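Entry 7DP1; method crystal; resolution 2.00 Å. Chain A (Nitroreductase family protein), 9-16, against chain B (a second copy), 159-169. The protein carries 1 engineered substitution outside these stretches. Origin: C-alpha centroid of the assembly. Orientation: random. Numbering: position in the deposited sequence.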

# COMPACT_ATOMS: atom_id res chain seq x y z
N LEU A 9 1.50 5.10 -21.59
CA LEU A 9 0.65 4.17 -20.85
C LEU A 9 -0.06 4.82 -19.64
O LEU A 9 0.59 5.30 -18.71
CB LEU A 9 1.46 2.97 -20.36
CG LEU A 9 0.60 1.75 -20.01
CD1 LEU A 9 0.02 1.18 -21.28
CD2 LEU A 9 1.38 0.69 -19.25
N SER A 10 -1.39 4.82 -19.66
CA SER A 10 -2.19 5.44 -18.60
C SER A 10 -2.22 4.65 -17.28
O SER A 10 -2.02 3.44 -17.28
CB SER A 10 -3.63 5.63 -19.07
OG SER A 10 -4.35 4.42 -18.91
N ALA A 11 -2.48 5.33 -16.17
CA ALA A 11 -2.52 4.67 -14.87
C ALA A 11 -3.52 3.49 -14.86
O ALA A 11 -3.24 2.43 -14.28
CB ALA A 11 -2.87 5.68 -13.76
N SER A 12 -4.66 3.66 -15.53
CA SER A 12 -5.65 2.58 -15.65
C SER A 12 -5.06 1.35 -16.31
O SER A 12 -5.24 0.22 -15.85
CB SER A 12 -6.87 3.04 -16.46
OG SER A 12 -7.61 4.01 -15.74
N GLU A 13 -4.36 1.58 -17.42
CA GLU A 13 -3.71 0.52 -18.18
C GLU A 13 -2.59 -0.11 -17.38
O GLU A 13 -2.38 -1.32 -17.46
CB GLU A 13 -3.19 1.07 -19.51
CG GLU A 13 -4.32 1.51 -20.44
CD GLU A 13 -3.90 2.53 -21.47
OE1 GLU A 13 -2.77 3.07 -21.37
OE2 GLU A 13 -4.70 2.81 -22.39
N ALA A 14 -1.86 0.70 -16.61
CA ALA A 14 -0.81 0.17 -15.76
C ALA A 14 -1.41 -0.78 -14.74
O ALA A 14 -0.94 -1.91 -14.60
CB ALA A 14 -0.03 1.31 -15.07
N LEU A 15 -2.44 -0.33 -14.03
CA LEU A 15 -3.14 -1.17 -13.05
C LEU A 15 -3.62 -2.48 -13.66
O LEU A 15 -3.50 -3.55 -13.04
CB LEU A 15 -4.36 -0.44 -12.47
CG LEU A 15 -4.31 0.22 -11.08
CD1 LEU A 15 -3.76 -0.77 -10.05
CD2 LEU A 15 -3.49 1.49 -11.10
N ALA A 16 -4.18 -2.38 -14.86
CA ALA A 16 -4.76 -3.52 -15.55
C ALA A 16 -3.69 -4.50 -15.99
O ALA A 16 -3.90 -5.70 -15.86
CB ALA A 16 -5.58 -3.06 -16.75
N GLN B 159 -3.56 3.53 -2.59
CA GLN B 159 -2.78 4.30 -3.55
C GLN B 159 -3.27 4.04 -4.99
O GLN B 159 -3.28 4.94 -5.82
CB GLN B 159 -1.28 3.97 -3.40
CG GLN B 159 -0.39 4.50 -4.51
CD GLN B 159 -0.19 6.03 -4.46
OE1 GLN B 159 -1.02 6.77 -3.90
NE2 GLN B 159 0.92 6.50 -5.05
N SER B 160 -3.72 2.83 -5.27
CA SER B 160 -4.38 2.58 -6.58
C SER B 160 -5.59 3.51 -6.78
O SER B 160 -5.73 4.18 -7.82
CB SER B 160 -4.84 1.12 -6.70
OG SER B 160 -3.73 0.23 -6.62
N VAL B 161 -6.43 3.62 -5.76
CA VAL B 161 -7.61 4.48 -5.84
C VAL B 161 -7.20 5.94 -6.04
O VAL B 161 -7.72 6.61 -6.94
CB VAL B 161 -8.45 4.34 -4.59
CG1 VAL B 161 -9.62 5.35 -4.59
CG2 VAL B 161 -8.95 2.91 -4.48
N MET B 162 -6.24 6.39 -5.23
CA MET B 162 -5.80 7.76 -5.27
C MET B 162 -5.25 8.15 -6.63
O MET B 162 -5.51 9.25 -7.10
CB MET B 162 -4.75 8.00 -4.17
CG MET B 162 -5.39 8.08 -2.78
SD MET B 162 -4.26 8.57 -1.46
CE MET B 162 -3.44 7.03 -1.10
N LEU B 163 -4.50 7.26 -7.27
CA LEU B 163 -3.98 7.55 -8.61
C LEU B 163 -5.06 7.55 -9.67
O LEU B 163 -5.03 8.37 -10.59
CB LEU B 163 -2.90 6.53 -8.99
CG LEU B 163 -1.65 6.61 -8.11
CD1 LEU B 163 -0.62 5.55 -8.56
CD2 LEU B 163 -1.06 8.02 -8.11
N LEU B 164 -6.01 6.62 -9.56
CA LEU B 164 -7.11 6.56 -10.52
C LEU B 164 -7.97 7.80 -10.45
O LEU B 164 -8.51 8.24 -11.46
CB LEU B 164 -7.95 5.30 -10.31
CG LEU B 164 -7.32 4.00 -10.84
CD1 LEU B 164 -7.96 2.76 -10.23
CD2 LEU B 164 -7.50 3.95 -12.33
N LEU B 165 -8.11 8.37 -9.25
CA LEU B 165 -8.93 9.58 -9.05
C LEU B 165 -8.35 10.75 -9.85
O LEU B 165 -9.07 11.44 -10.57
CB LEU B 165 -9.02 9.93 -7.55
CG LEU B 165 -9.92 9.01 -6.72
CD1 LEU B 165 -9.82 9.30 -5.22
CD2 LEU B 165 -11.37 9.17 -7.18
N VAL B 166 -7.05 10.99 -9.68
CA VAL B 166 -6.32 12.02 -10.42
C VAL B 166 -6.44 11.86 -11.94
O VAL B 166 -6.70 12.82 -12.67
CB VAL B 166 -4.82 11.98 -10.02
CG1 VAL B 166 -3.95 12.63 -11.07
CG2 VAL B 166 -4.63 12.62 -8.63
N GLU B 167 -6.25 10.63 -12.41
CA GLU B 167 -6.38 10.33 -13.84
C GLU B 167 -7.74 10.67 -14.42
O GLU B 167 -7.89 11.00 -15.59
CB GLU B 167 -6.09 8.84 -14.08
CG GLU B 167 -6.13 8.42 -15.55
CD GLU B 167 -5.97 6.93 -15.73
OE1 GLU B 167 -6.70 6.15 -15.08
OE2 GLU B 167 -5.09 6.52 -16.51
N HIS B 168 -8.73 10.56 -13.55
CA HIS B 168 -10.16 10.72 -13.86
C HIS B 168 -10.71 12.08 -13.49
O HIS B 168 -11.93 12.30 -13.49
CB HIS B 168 -10.84 9.57 -13.15
CG HIS B 168 -10.58 8.26 -13.84
ND1 HIS B 168 -10.84 7.04 -13.24
CD2 HIS B 168 -10.45 8.00 -15.17
CE1 HIS B 168 -10.62 6.07 -14.13
NE2 HIS B 168 -10.41 6.64 -15.30
N GLY B 169 -9.80 13.03 -13.25
CA GLY B 169 -10.17 14.42 -13.02
C GLY B 169 -10.61 14.70 -11.59
O GLY B 169 -11.08 15.79 -11.28

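The contact is a small, polar-anchored helix packing between two copies of the protein, in which the carboxylate of E167(B), near the end of one helix, is held by the first turn of another. The two helices run roughly antiparallel, with 150° between their N-to-C directions and a closest axial approach of 10.1 Å, and the stretches together bury 321 Å².

The N-terminal turn of a helix carries backbone NH groups that lack acceptors within the helix, and E167(B) supplies one. Its CA-to-CB bond points toward chain A, and the side chain is extended through chi1 and chi2 (both t). S12(A) N donates to E167(B) OE2 at 3.1 Å with a nearly straight N-H...O angle of 169°; its second approach, to E167(B) OE1 at 3.3 Å, is a weak bond with an angle of 122°. The hydroxyl of S12(A) completes the grip, S12(A) OG donating to E167(B) OE1 across a very short 2.4 Å. A11(A) N also lies 2.9 Å from E167(B) OE2, but the angle is too poor for a hydrogen bond.

The receiving turn is braced from within. S10(A), at the N-cap, accepts from E13(A) N through its OG (3.2 Å), while S10(A) N donates to E13(A) OE1 at 2.8 Å, so backbone and side chain of each residue are paired reciprocally.

Beside the carboxylate, S12(A) OG also sits 3.4 Å from L164(B) CD2, the leucine's CA-to-CB bond pointing sideways although its end comes nearer. Away from the carboxylate, one turn further along, the CA-to-CB bond of L15(A) points toward chain B, and L15(A) CD1 lies 3.6 Å from S160(B) OG, a hydroxyl hydrogen-bonded elsewhere in the structure. The CA register, A11(A) with L164(B) and L15(A) with S160(B), advances four residues on each helix in opposite senses, as the antiparallel arrangement requires.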